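Local coordinates for ethylbenzene dehydrogenase alpha-subunit (Aromatoleum aromaticum, PDB 2IVF), which is the alpha subunit of a molybdopterin oxidoreductase and holds a molybdenum atom and an iron/sulfur cluster, at residues Ala241-Asp246 and Arg439-Ile444; Glu248-Thr253 and His266-Ala271; Arg322-Glu327 and Trp471-Thr476; Ser460-Met465 and Gly477-Ala482. One frame throughout, in Å; residues are numbered along the deposited sequence.

Interaction 1 of 4, residues Ala241-Asp246 and Arg439-Ile444; sequences ADNLLD and RTCSYI
Asn243 and Leu244 both close on the thiol of Cys441. The amide nitrogen ND2 of Asn243 lies 3.6 Å from Cys441 SG, and the CD2 branch of Leu244 reaches the same sulfur at 3.9 Å, so from this segment the sulfur meets one polar and one apolar group. Cys441 puts it there by turning SG opposite its backbone N (chi1 -169°), which carries the sulfur out from strand 440-444, an outermost strand of the four-stranded parallel sheet, toward the 3-10 turns of 241-246. Asn243 uses a similar torsion, chi1 -172°, and its CB already heads for the strand. Its amide is gripped at both ends by the backbone of a third piece of chain: ND2 is hydrogen-bonded to Thr476 O and OD1 to Gly475 N, which fixes the flip of the group.

Farther along, CG of Arg439 rests 3.8 Å from Asp246 O, and the NH1 of this arginine is hydrogen-bonded to Pro474 O. The carboxylate of Asp246 leads away from the strand, and its OD2 is paired with Tyr119 OH. No hydrogen bond spans the two segments, so what joins them directly is van der Waals contact, at the Cys441 sulfur and where Arg439 meets Asp246 O, while the polar groups at this interface are satisfied by neighbours such as the loop at Pro474, Gly475 and Thr476.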
loop_
_atom_site.group_PDB
_atom_site.type_symbol
_atom_site.label_atom_id
_atom_site.label_comp_id
_atom_site.label_asym_id
_atom_site.label_seq_id
_atom_site.Cartn_x
_atom_site.Cartn_y
_atom_site.Cartn_z
ATOM N N ALA A 241 0.423 14.303 -12.127
ATOM C CA ALA A 241 1.331 14.426 -10.966
ATOM C C ALA A 241 2.509 15.347 -11.241
ATOM O O ALA A 241 3.034 15.964 -10.286
ATOM C CB ALA A 241 1.800 13.070 -10.491
ATOM N N ASP A 242 2.933 15.419 -12.510
ATOM C CA ASP A 242 4.082 16.257 -12.895
ATOM C C ASP A 242 3.731 17.751 -12.834
ATOM O O ASP A 242 4.633 18.575 -12.833
ATOM C CB ASP A 242 4.690 15.862 -14.252
ATOM C CG ASP A 242 3.684 15.907 -15.419
ATOM O OD1 ASP A 242 2.481 16.127 -15.145
ATOM O OD2 ASP A 242 4.081 15.645 -16.591
ATOM N N ASN A 243 2.432 18.073 -12.683
ATOM C CA ASN A 243 1.973 19.459 -12.447
ATOM C C ASN A 243 2.600 20.032 -11.168
ATOM O O ASN A 243 2.882 21.238 -11.093
ATOM C CB ASN A 243 0.463 19.517 -12.315
ATOM C CG ASN A 243 -0.090 20.944 -12.254
ATOM O OD1 ASN A 243 0.231 21.777 -13.097
ATOM N ND2 ASN A 243 -0.940 21.214 -11.268
ATOM N N LEU A 244 2.914 19.172 -10.207
ATOM C CA LEU A 244 3.597 19.626 -8.979
ATOM C C LEU A 244 4.947 20.244 -9.266
ATOM O O LEU A 244 5.421 21.086 -8.516
ATOM C CB LEU A 244 3.809 18.468 -7.997
ATOM C CG LEU A 244 2.638 17.764 -7.326
ATOM C CD1 LEU A 244 3.189 16.825 -6.227
ATOM C CD2 LEU A 244 1.606 18.770 -6.796
ATOM N N LEU A 245 5.569 19.862 -10.375
ATOM C CA LEU A 245 6.847 20.434 -10.718
ATOM C C LEU A 245 6.770 21.904 -11.154
ATOM O O LEU A 245 7.796 22.569 -11.264
ATOM C CB LEU A 245 7.475 19.624 -11.795
ATOM C CG LEU A 245 7.843 18.191 -11.390
ATOM C CD1 LEU A 245 8.302 17.415 -12.629
ATOM C CD2 LEU A 245 8.927 18.244 -10.299
ATOM N N ASP A 246 5.548 22.381 -11.416
ATOM C CA ASP A 246 5.286 23.772 -11.694
ATOM C C ASP A 246 4.734 24.600 -10.516
ATOM O O ASP A 246 4.472 25.776 -10.677
ATOM C CB ASP A 246 4.306 23.852 -12.863
ATOM C CG ASP A 246 4.954 23.477 -14.192
ATOM O OD1 ASP A 246 6.124 23.837 -14.371
ATOM O OD2 ASP A 246 4.277 22.886 -15.049
ATOM N N ARG A 439 2.745 30.301 -6.485
ATOM C CA ARG A 439 1.943 29.378 -7.265
ATOM C C ARG A 439 1.721 28.093 -6.465
ATOM O O ARG A 439 2.645 27.381 -6.098
ATOM C CB ARG A 439 2.624 29.089 -8.606
ATOM C CG ARG A 439 1.826 28.216 -9.513
ATOM C CD ARG A 439 0.566 28.956 -10.071
ATOM N NE ARG A 439 0.848 30.263 -10.662
ATOM C CZ ARG A 439 1.255 30.490 -11.910
ATOM N NH1 ARG A 439 1.455 29.502 -12.775
ATOM N NH2 ARG A 439 1.474 31.741 -12.305
ATOM N N THR A 440 0.463 27.803 -6.194
ATOM C CA THR A 440 0.088 26.860 -5.173
ATOM C C THR A 440 -0.821 25.776 -5.750
ATOM O O THR A 440 -1.766 26.070 -6.455
ATOM C CB THR A 440 -0.619 27.543 -4.027
ATOM O OG1 THR A 440 0.271 28.508 -3.406
ATOM C CG2 THR A 440 -1.185 26.484 -3.016
ATOM N N CYS A 441 -0.439 24.536 -5.486
ATOM C CA CYS A 441 -1.160 23.360 -5.924
ATOM C C CYS A 441 -1.425 22.610 -4.614
ATOM O O CYS A 441 -0.563 22.555 -3.692
ATOM C CB CYS A 441 -0.304 22.507 -6.859
ATOM S SG CYS A 441 -1.264 21.200 -7.686
ATOM N N SER A 442 -2.612 22.034 -4.532
ATOM C CA SER A 442 -2.990 21.195 -3.441
ATOM C C SER A 442 -3.342 19.794 -3.928
ATOM O O SER A 442 -3.715 19.561 -5.105
ATOM C CB SER A 442 -4.217 21.811 -2.710
ATOM O OG SER A 442 -3.965 23.132 -2.298
ATOM N N TYR A 443 -3.231 18.847 -3.021
ATOM C CA TYR A 443 -3.974 17.592 -3.190
ATOM C C TYR A 443 -4.812 17.397 -1.966
ATOM O O TYR A 443 -4.306 17.071 -0.902
ATOM C CB TYR A 443 -3.067 16.377 -3.390
ATOM C CG TYR A 443 -3.849 15.161 -3.881
ATOM C CD1 TYR A 443 -4.442 14.255 -2.973
ATOM C CD2 TYR A 443 -4.065 14.970 -5.227
ATOM C CE1 TYR A 443 -5.171 13.182 -3.440
ATOM C CE2 TYR A 443 -4.759 13.881 -5.690
ATOM C CZ TYR A 443 -5.313 12.998 -4.794
ATOM O OH TYR A 443 -6.102 11.947 -5.253
ATOM N N ILE A 444 -6.105 17.617 -2.155
ATOM C CA ILE A 444 -7.111 17.268 -1.211
ATOM C C ILE A 444 -7.514 15.828 -1.458
ATOM O O ILE A 444 -8.058 15.495 -2.514
ATOM C CB ILE A 444 -8.397 18.108 -1.416
ATOM C CG1 ILE A 444 -8.065 19.602 -1.462
ATOM C CG2 ILE A 444 -9.376 17.826 -0.261
ATOM C CD1 ILE A 444 -9.270 20.477 -1.762
#

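Interaction 2 of 4, residues Glu248-Thr253 and His266-Ala271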
loop_
_atom_site.group_PDB
_atom_site.type_symbol
_atom_site.label_atom_id
_atom_site.label_comp_id
_atom_site.label_asym_id
_atom_site.label_seq_id
_atom_site.Cartn_x
_atom_site.Cartn_y
_atom_site.Cartn_z
ATOM N N GLU A 248 5.056 26.208 -6.660
ATOM C CA GLU A 248 6.080 26.740 -5.733
ATOM C C GLU A 248 5.703 26.386 -4.310
ATOM O O GLU A 248 6.520 26.382 -3.408
ATOM C CB GLU A 248 6.178 28.261 -5.894
ATOM C CG GLU A 248 6.600 28.674 -7.247
ATOM C CD GLU A 248 6.512 30.159 -7.461
ATOM O OE1 GLU A 248 5.505 30.778 -7.077
ATOM O OE2 GLU A 248 7.462 30.703 -8.059
ATOM N N LEU A 249 4.431 26.067 -4.098
ATOM C CA LEU A 249 3.946 25.771 -2.748
ATOM C C LEU A 249 2.905 24.702 -2.934
ATOM O O LEU A 249 2.052 24.848 -3.824
ATOM C CB LEU A 249 3.248 26.973 -2.117
ATOM C CG LEU A 249 2.658 26.869 -0.711
ATOM C CD1 LEU A 249 3.744 26.461 0.288
ATOM C CD2 LEU A 249 1.978 28.240 -0.311
ATOM N N ILE A 250 3.078 23.583 -2.229
ATOM C CA ILE A 250 2.240 22.394 -2.394
ATOM C C ILE A 250 1.620 22.026 -1.047
ATOM O O ILE A 250 2.334 21.848 -0.028
ATOM C CB ILE A 250 3.043 21.184 -2.906
ATOM C CG1 ILE A 250 3.710 21.492 -4.258
ATOM C CG2 ILE A 250 2.148 19.916 -2.962
ATOM C CD1 ILE A 250 4.891 20.594 -4.660
ATOM N N PHE A 251 0.305 21.912 -1.029
ATOM C CA PHE A 251 -0.447 21.468 0.147
ATOM C C PHE A 251 -1.034 20.077 -0.033
ATOM O O PHE A 251 -1.944 19.880 -0.855
ATOM C CB PHE A 251 -1.625 22.428 0.437
ATOM C CG PHE A 251 -1.217 23.744 0.956
ATOM C CD1 PHE A 251 -0.909 23.918 2.301
ATOM C CD2 PHE A 251 -1.179 24.840 0.121
ATOM C CE1 PHE A 251 -0.521 25.149 2.787
ATOM C CE2 PHE A 251 -0.828 26.075 0.609
ATOM C CZ PHE A 251 -0.467 26.233 1.936
ATOM N N MET A 252 -0.528 19.109 0.742
ATOM C CA MET A 252 -1.104 17.768 0.813
ATOM C C MET A 252 -2.013 17.774 2.009
ATOM O O MET A 252 -1.526 17.955 3.122
ATOM C CB MET A 252 -0.002 16.729 1.010
ATOM C CG MET A 252 0.917 16.640 -0.188
ATOM S SD MET A 252 0.042 15.746 -1.495
ATOM C CE MET A 252 0.697 16.502 -2.952
ATOM N N THR A 253 -3.323 17.589 1.801
ATOM C CA THR A 253 -4.267 17.751 2.897
ATOM C C THR A 253 -5.324 16.670 2.798
ATOM O O THR A 253 -5.652 16.231 1.697
ATOM C CB THR A 253 -4.912 19.137 2.873
ATOM O OG1 THR A 253 -5.776 19.225 3.997
ATOM C CG2 THR A 253 -5.675 19.440 1.572
ATOM N N HIS A 266 6.969 10.406 -5.970
ATOM C CA HIS A 266 8.265 11.001 -6.340
ATOM C C HIS A 266 8.175 12.427 -6.855
ATOM O O HIS A 266 9.094 13.242 -6.618
ATOM C CB HIS A 266 8.986 10.114 -7.346
ATOM C CG HIS A 266 8.396 10.108 -8.726
ATOM N ND1 HIS A 266 8.811 10.977 -9.705
ATOM C CD2 HIS A 266 7.505 9.274 -9.317
ATOM C CE1 HIS A 266 8.174 10.704 -10.830
ATOM N NE2 HIS A 266 7.359 9.686 -10.619
ATOM N N PHE A 267 7.089 12.742 -7.561
ATOM C CA PHE A 267 6.889 14.110 -8.084
ATOM C C PHE A 267 6.827 15.125 -6.918
ATOM O O PHE A 267 7.314 16.239 -7.043
ATOM C CB PHE A 267 5.623 14.197 -8.948
ATOM C CG PHE A 267 5.765 13.554 -10.297
ATOM C CD1 PHE A 267 6.544 14.149 -11.282
ATOM C CD2 PHE A 267 5.061 12.409 -10.612
ATOM C CE1 PHE A 267 6.676 13.591 -12.531
ATOM C CE2 PHE A 267 5.179 11.820 -11.884
ATOM C CZ PHE A 267 5.943 12.411 -12.846
ATOM N N LEU A 268 6.252 14.711 -5.799
ATOM C CA LEU A 268 6.258 15.516 -4.574
ATOM C C LEU A 268 7.664 15.710 -4.007
ATOM O O LEU A 268 8.072 16.842 -3.775
ATOM C CB LEU A 268 5.334 14.927 -3.530
ATOM C CG LEU A 268 5.193 15.732 -2.234
ATOM C CD1 LEU A 268 4.473 17.117 -2.462
ATOM C CD2 LEU A 268 4.407 14.860 -1.201
ATOM N N SER A 269 8.445 14.639 -3.790
ATOM C CA SER A 269 9.816 14.830 -3.323
ATOM C C SER A 269 10.740 15.545 -4.289
ATOM O O SER A 269 11.677 16.230 -3.891
ATOM C CB SER A 269 10.483 13.521 -2.879
ATOM O OG SER A 269 10.610 12.668 -3.988
ATOM N N GLU A 270 10.530 15.334 -5.582
ATOM C CA GLU A 270 11.317 15.991 -6.591
ATOM C C GLU A 270 10.934 17.469 -6.739
ATOM O O GLU A 270 11.795 18.313 -6.885
ATOM C CB GLU A 270 11.187 15.203 -7.894
ATOM C CG GLU A 270 11.836 13.817 -7.692
ATOM C CD GLU A 270 11.375 12.731 -8.618
ATOM O OE1 GLU A 270 10.474 12.995 -9.446
ATOM O OE2 GLU A 270 11.975 11.610 -8.525
ATOM N N ALA A 271 9.647 17.800 -6.605
ATOM C CA ALA A 271 9.225 19.197 -6.575
ATOM C C ALA A 271 9.888 19.903 -5.411
ATOM O O ALA A 271 10.251 21.078 -5.485
ATOM C CB ALA A 271 7.659 19.310 -6.408
#
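Leu268 is the bump here, and the hollow it fills lies between Ile250 and Met252, two residues apart on strand 249-253 and pointing to the same side. Its CD1 methyl sits 3.7 Å from Ile250 CG2 and 3.9 Å from Met252 CE, while its other branch, CD2, comes to 4.0 Å from Met252 CG. Leu268 and Met252 reach toward each other tip to tip; the methionine bends at chi2 (-75°) and again at chi3, which brings CE up to the leucine's CD1. Ile250 instead slides past Leu268 in the opposite direction, and its CD1 tip ends against the small Ala271, 3.5 Å from CB.

Strand 249-253, helix 265-274 and strand 277-281 make a beta-alpha-beta crossover, since the two strands are parallel neighbours in the sheet. The axes of segments 249-253 and 266-271 make 143° between their N-to-C directions and approach to 10.4 Å, close enough for one layer of side chains to mesh. Thr253, at the C-terminal end of the strand, touches the bound MGD.

On the helix itself, His266 ND1 gives a nearly straight hydrogen bond of 2.6 Å to Glu270 OE1, in the plane of the imidazole but from above the carboxylate plane. The other oxygen, Glu270 OE2, forms salt bridges with Lys27 and Arg233 of the beta-subunit.

Interaction 3 of 4, residues Arg322-Glu327 and Trp471-Thr476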
loop_
_atom_site.group_PDB
_atom_site.type_symbol
_atom_site.label_atom_id
_atom_site.label_comp_id
_atom_site.label_asym_id
_atom_site.label_seq_id
_atom_site.Cartn_x
_atom_site.Cartn_y
_atom_site.Cartn_z
ATOM N N ARG A 322 -6.728 41.112 -6.280
ATOM C CA ARG A 322 -7.996 41.805 -6.419
ATOM C C ARG A 322 -8.652 41.528 -7.759
ATOM O O ARG A 322 -9.858 41.274 -7.827
ATOM C CB ARG A 322 -7.801 43.315 -6.248
ATOM C CG ARG A 322 -9.082 44.117 -6.307
ATOM C CD ARG A 322 -8.845 45.615 -6.011
ATOM N NE ARG A 322 -8.484 45.799 -4.609
ATOM C CZ ARG A 322 -9.334 46.096 -3.631
ATOM N NH1 ARG A 322 -10.620 46.294 -3.868
ATOM N NH2 ARG A 322 -8.873 46.210 -2.403
ATOM N N GLN A 323 -7.865 41.581 -8.825
ATOM C CA GLN A 323 -8.410 41.405 -10.175
ATOM C C GLN A 323 -9.042 40.020 -10.373
ATOM O O GLN A 323 -10.141 39.882 -10.895
ATOM C CB GLN A 323 -7.293 41.656 -11.173
ATOM C CG GLN A 323 -7.732 41.848 -12.608
ATOM C CD GLN A 323 -6.734 42.698 -13.391
ATOM O OE1 GLN A 323 -5.812 43.315 -12.812
ATOM N NE2 GLN A 323 -6.907 42.734 -14.708
ATOM N N PHE A 324 -8.337 39.000 -9.926
ATOM C CA PHE A 324 -8.765 37.612 -10.030
ATOM C C PHE A 324 -10.034 37.414 -9.239
ATOM O O PHE A 324 -10.984 36.777 -9.714
ATOM C CB PHE A 324 -7.655 36.702 -9.484
ATOM C CG PHE A 324 -7.919 35.220 -9.636
ATOM C CD1 PHE A 324 -8.713 34.524 -8.724
ATOM C CD2 PHE A 324 -7.332 34.508 -10.680
ATOM C CE1 PHE A 324 -8.951 33.159 -8.858
ATOM C CE2 PHE A 324 -7.544 33.131 -10.811
ATOM C CZ PHE A 324 -8.343 32.453 -9.901
ATOM N N VAL A 325 -10.053 37.935 -8.013
ATOM C CA VAL A 325 -11.236 37.825 -7.154
ATOM C C VAL A 325 -12.454 38.482 -7.805
ATOM O O VAL A 325 -13.546 37.927 -7.868
ATOM C CB VAL A 325 -10.910 38.394 -5.765
ATOM C CG1 VAL A 325 -12.105 39.024 -5.072
ATOM C CG2 VAL A 325 -10.262 37.301 -4.920
ATOM N N CYS A 326 -12.238 39.656 -8.340
ATOM C CA CYS A 326 -13.300 40.422 -8.966
ATOM C C CYS A 326 -13.822 39.764 -10.212
ATOM O O CYS A 326 -14.981 39.895 -10.550
ATOM C CB CYS A 326 -12.784 41.817 -9.262
ATOM S SG CYS A 326 -12.765 42.838 -7.785
ATOM N N GLU A 327 -12.977 39.017 -10.889
ATOM C CA GLU A 327 -13.388 38.407 -12.156
ATOM C C GLU A 327 -14.007 37.031 -11.945
ATOM O O GLU A 327 -15.052 36.714 -12.543
ATOM C CB GLU A 327 -12.164 38.360 -13.081
ATOM C CG GLU A 327 -12.234 37.503 -14.310
ATOM C CD GLU A 327 -10.852 37.407 -14.952
ATOM O OE1 GLU A 327 -10.436 38.419 -15.575
ATOM O OE2 GLU A 327 -10.185 36.350 -14.798
ATOM N N TRP A 471 -5.857 29.401 -9.292
ATOM C CA TRP A 471 -6.448 28.383 -10.177
ATOM C C TRP A 471 -6.409 28.801 -11.613
ATOM O O TRP A 471 -6.183 29.977 -11.921
ATOM C CB TRP A 471 -7.835 27.904 -9.690
ATOM C CG TRP A 471 -8.967 28.858 -9.882
ATOM C CD1 TRP A 471 -9.417 29.367 -11.070
ATOM C CD2 TRP A 471 -9.851 29.343 -8.865
ATOM N NE1 TRP A 471 -10.514 30.156 -10.836
ATOM C CE2 TRP A 471 -10.806 30.147 -9.493
ATOM C CE3 TRP A 471 -9.917 29.172 -7.475
ATOM C CZ2 TRP A 471 -11.807 30.815 -8.782
ATOM C CZ3 TRP A 471 -10.923 29.794 -6.765
ATOM C CH2 TRP A 471 -11.858 30.624 -7.413
ATOM N N GLY A 472 -6.558 27.801 -12.484
ATOM C CA GLY A 472 -6.548 28.003 -13.903
ATOM C C GLY A 472 -5.193 28.257 -14.519
ATOM O O GLY A 472 -5.109 28.660 -15.681
ATOM N N LYS A 473 -4.148 27.933 -13.754
ATOM C CA LYS A 473 -2.775 28.234 -14.124
ATOM C C LYS A 473 -1.886 27.009 -13.937
ATOM O O LYS A 473 -2.169 26.099 -13.118
ATOM C CB LYS A 473 -2.258 29.381 -13.264
ATOM C CG LYS A 473 -3.048 30.665 -13.360
ATOM C CD LYS A 473 -2.670 31.607 -12.187
ATOM C CE LYS A 473 -3.459 32.906 -12.314
ATOM N NZ LYS A 473 -3.180 33.847 -11.208
ATOM N N PRO A 474 -0.843 26.930 -14.746
ATOM C CA PRO A 474 0.110 25.851 -14.531
ATOM C C PRO A 474 0.563 25.831 -13.096
ATOM O O PRO A 474 0.748 26.893 -12.499
ATOM C CB PRO A 474 1.259 26.219 -15.461
ATOM C CG PRO A 474 0.657 26.945 -16.539
ATOM C CD PRO A 474 -0.470 27.759 -15.901
ATOM N N GLY A 475 0.673 24.631 -12.528
ATOM C CA GLY A 475 1.049 24.457 -11.156
ATOM C C GLY A 475 -0.043 24.751 -10.160
ATOM O O GLY A 475 0.234 24.906 -8.992
ATOM N N THR A 476 -1.293 24.807 -10.593
ATOM C CA THR A 476 -2.414 24.888 -9.682
ATOM C C THR A 476 -3.279 23.645 -9.873
ATOM O O THR A 476 -3.114 22.895 -10.826
ATOM C CB THR A 476 -3.264 26.124 -9.933
ATOM O OG1 THR A 476 -3.897 26.025 -11.225
ATOM C CG2 THR A 476 -2.390 27.389 -9.890
#
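A T-shaped aromatic pair, Phe324 against Trp471, ties the first turn of helix 322-328 to the loop that follows helix 454-467, both within the molybdopterin oxidoreductase part of the chain. The phenylalanine supplies the edge and the indole the face. Phe324 CZ stands 3.2 Å above the indole plane, offset toward its rim, and its nearest atom there is Trp471 NE1 at 3.3 Å. The centroids of the Phe324 ring and the five-membered ring of Trp471 are 4.6 Å apart, with the planes at 66°. Phe324 CE1 leans over the bond between CE2 and CZ2 of the indole, while CE2 of Phe324 approaches the backbone, 3.6 Å from Trp471 O.

The indole is presented this way because Trp471 CG lies between its own backbone N and carbonyl carbon (chi1 74°), turning the ring toward the helix. Its NE1 hydrogen-bonds to Gln328 OE1, which steadies its rotation, and Phe232 meets it in a second edge-to-face pair. Lys473 is stretched out so that its tip comes to Phe324, NZ 4.2 Å from Phe324 CD2 at an oblique angle and hydrogen-bonded to Gly469 O. Phe799 touches both Phe324 and Lys473.

Past the lysine the loop makes a type II beta turn from Lys473 to Thr476, with Gly475 taking the positive phi at its third position. Lys473 O is gripped twice: Thr476 N reaches it at 3.0 Å, and Thr476 OG1 donates to it at 2.6 Å, on a lone pair in the carbonyl plane, with a C=O...OG1 angle of 131°.

Interaction 4 of 4, residues Ser460-Met465 and Gly477-Ala482; sequences SLFLAM and GAFAWA
Phe462 carries the contact with Ala478 and Phe479, and it does so with the far edge of its ring. At CB the side chain leaves helix 454-467 without aiming at the loop. Its CG then lies opposite the carbonyl carbon, beside the backbone N (chi1 -65°), and the ring runs on toward 477-482. One ortho carbon, CD1, is still 4.9 Å from Ala478 CB. The next atom, Phe462 CE1, closes to 3.6 Å from that methyl. At the tip, CZ is shared: Ala478 CB lies 3.8 Å from it and Phe479 CE2 lies 3.9 Å from it. Both partners come in near the plane of the Phe462 ring, at its rim, and the two phenylalanine side chains cross at about a right angle.

Phe462 is also packed on Ile444 of the strand and meets Phe232 edge-to-face, while Phe479 stacks on Tyr225. The side chain of Phe479 is about 8 Å from the bound MGD and about 12 Å from the molybdenum atom. The contact thus belongs to the alpha/beta core of a molybdopterin oxidoreductase, where a helix and its following loop pack together beside the outer strand 440-444, close to the cofactor.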
loop_
_atom_site.group_PDB
_atom_site.type_symbol
_atom_site.label_atom_id
_atom_site.label_comp_id
_atom_site.label_asym_id
_atom_site.label_seq_id
_atom_site.Cartn_x
_atom_site.Cartn_y
_atom_site.Cartn_z
ATOM N N SER A 460 -13.374 26.564 2.231
ATOM C CA SER A 460 -12.470 27.492 2.880
ATOM C C SER A 460 -11.123 27.460 2.182
ATOM O O SER A 460 -10.514 28.493 1.962
ATOM C CB SER A 460 -12.348 27.154 4.368
ATOM O OG SER A 460 -13.580 27.212 5.003
ATOM N N LEU A 461 -10.662 26.269 1.814
ATOM C CA LEU A 461 -9.418 26.149 1.023
ATOM C C LEU A 461 -9.591 26.841 -0.321
ATOM O O LEU A 461 -8.747 27.629 -0.734
ATOM C CB LEU A 461 -9.031 24.672 0.815
ATOM C CG LEU A 461 -7.761 24.317 0.018
ATOM C CD1 LEU A 461 -7.232 22.886 0.426
ATOM C CD2 LEU A 461 -8.019 24.378 -1.502
ATOM N N PHE A 462 -10.704 26.612 -1.011
ATOM C CA PHE A 462 -10.909 27.327 -2.269
ATOM C C PHE A 462 -10.995 28.835 -2.147
ATOM O O PHE A 462 -10.599 29.554 -3.071
ATOM C CB PHE A 462 -12.107 26.738 -3.021
ATOM C CG PHE A 462 -11.872 25.342 -3.447
ATOM C CD1 PHE A 462 -10.719 25.042 -4.126
ATOM C CD2 PHE A 462 -12.759 24.316 -3.163
ATOM C CE1 PHE A 462 -10.425 23.722 -4.538
ATOM C CE2 PHE A 462 -12.462 23.005 -3.585
ATOM C CZ PHE A 462 -11.288 22.719 -4.233
ATOM N N LEU A 463 -11.461 29.339 -1.009
ATOM C CA LEU A 463 -11.497 30.779 -0.771
ATOM C C LEU A 463 -10.088 31.332 -0.712
ATOM O O LEU A 463 -9.802 32.340 -1.306
ATOM C CB LEU A 463 -12.288 31.102 0.517
ATOM C CG LEU A 463 -12.275 32.575 0.918
ATOM C CD1 LEU A 463 -12.878 33.462 -0.215
ATOM C CD2 LEU A 463 -13.014 32.773 2.268
ATOM N N ALA A 464 -9.182 30.609 -0.053
ATOM C CA ALA A 464 -7.767 31.010 -0.017
ATOM C C ALA A 464 -7.121 30.957 -1.403
ATOM O O ALA A 464 -6.282 31.812 -1.753
ATOM C CB ALA A 464 -6.992 30.113 1.000
ATOM N N MET A 465 -7.460 29.922 -2.173
ATOM C CA MET A 465 -6.986 29.811 -3.550
ATOM C C MET A 465 -7.539 30.951 -4.395
ATOM O O MET A 465 -6.838 31.498 -5.209
ATOM C CB MET A 465 -7.331 28.461 -4.159
ATOM C CG MET A 465 -6.757 27.312 -3.387
ATOM S SD MET A 465 -4.912 27.459 -3.246
ATOM C CE MET A 465 -4.640 26.678 -1.655
ATOM N N GLY A 477 -4.224 23.470 -8.969
ATOM C CA GLY A 477 -5.013 22.285 -8.900
ATOM C C GLY A 477 -5.269 21.906 -7.454
ATOM O O GLY A 477 -4.670 22.499 -6.494
ATOM N N ALA A 478 -6.222 20.993 -7.287
ATOM C CA ALA A 478 -6.635 20.600 -5.923
ATOM C C ALA A 478 -6.735 19.097 -5.698
ATOM O O ALA A 478 -6.822 18.686 -4.596
ATOM C CB ALA A 478 -7.953 21.299 -5.526
ATOM N N PHE A 479 -6.800 18.299 -6.760
ATOM C CA PHE A 479 -7.055 16.887 -6.709
ATOM C C PHE A 479 -6.932 16.323 -8.129
ATOM O O PHE A 479 -6.605 17.055 -9.061
ATOM C CB PHE A 479 -8.403 16.537 -6.046
ATOM C CG PHE A 479 -9.546 17.473 -6.384
ATOM C CD1 PHE A 479 -10.118 17.511 -7.651
ATOM C CD2 PHE A 479 -10.100 18.270 -5.391
ATOM C CE1 PHE A 479 -11.190 18.347 -7.910
ATOM C CE2 PHE A 479 -11.173 19.096 -5.647
ATOM C CZ PHE A 479 -11.707 19.149 -6.904
ATOM N N ALA A 480 -7.189 15.025 -8.295
ATOM C CA ALA A 480 -7.083 14.371 -9.579
ATOM C C ALA A 480 -8.377 13.624 -9.865
ATOM O O ALA A 480 -8.428 12.408 -9.775
ATOM C CB ALA A 480 -5.930 13.425 -9.573
ATOM N N TRP A 481 -9.407 14.357 -10.259
ATOM C CA TRP A 481 -10.737 13.790 -10.379
ATOM C C TRP A 481 -11.325 14.036 -11.762
ATOM O O TRP A 481 -12.516 14.012 -11.935
ATOM C CB TRP A 481 -11.576 14.441 -9.291
ATOM C CG TRP A 481 -12.707 13.655 -8.790
ATOM C CD1 TRP A 481 -13.973 14.106 -8.562
ATOM C CD2 TRP A 481 -12.699 12.282 -8.410
ATOM N NE1 TRP A 481 -14.757 13.092 -8.073
ATOM C CE2 TRP A 481 -13.992 11.962 -7.973
ATOM C CE3 TRP A 481 -11.725 11.293 -8.394
ATOM C CZ2 TRP A 481 -14.329 10.711 -7.551
ATOM C CZ3 TRP A 481 -12.066 10.041 -7.951
ATOM C CH2 TRP A 481 -13.351 9.760 -7.538
ATOM N N ALA A 482 -10.479 14.364 -12.726
ATOM C CA ALA A 482 -10.859 14.418 -14.131
ATOM C C ALA A 482 -10.467 13.078 -14.753
ATOM O O ALA A 482 -9.338 12.638 -14.625
ATOM C CB ALA A 482 -10.148 15.554 -14.822
#

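How the interactions relate
From the N terminus, the 3-10 turns at 241-246 come first and are followed almost two hundred residues later by strand 440-444, so interaction 1 closes a long loop. Interaction 2 falls wholly within that loop, a short strand-to-helix closure whose strand 249-253 pairs with 440-444 in the parallel sheet. Helix 322-328 starts interaction 3, which crosses interaction 1: its second half, 471-476, comes after strand 440-444 and meets the side chains of Asn243 and Arg439. Interaction 4 follows interaction 1 in series but crosses interaction 3, since 471-476 comes after helix 454-467 and just before the loop segment 477-482. That loop, shared out between interactions 3 and 4, joins sheet and helices.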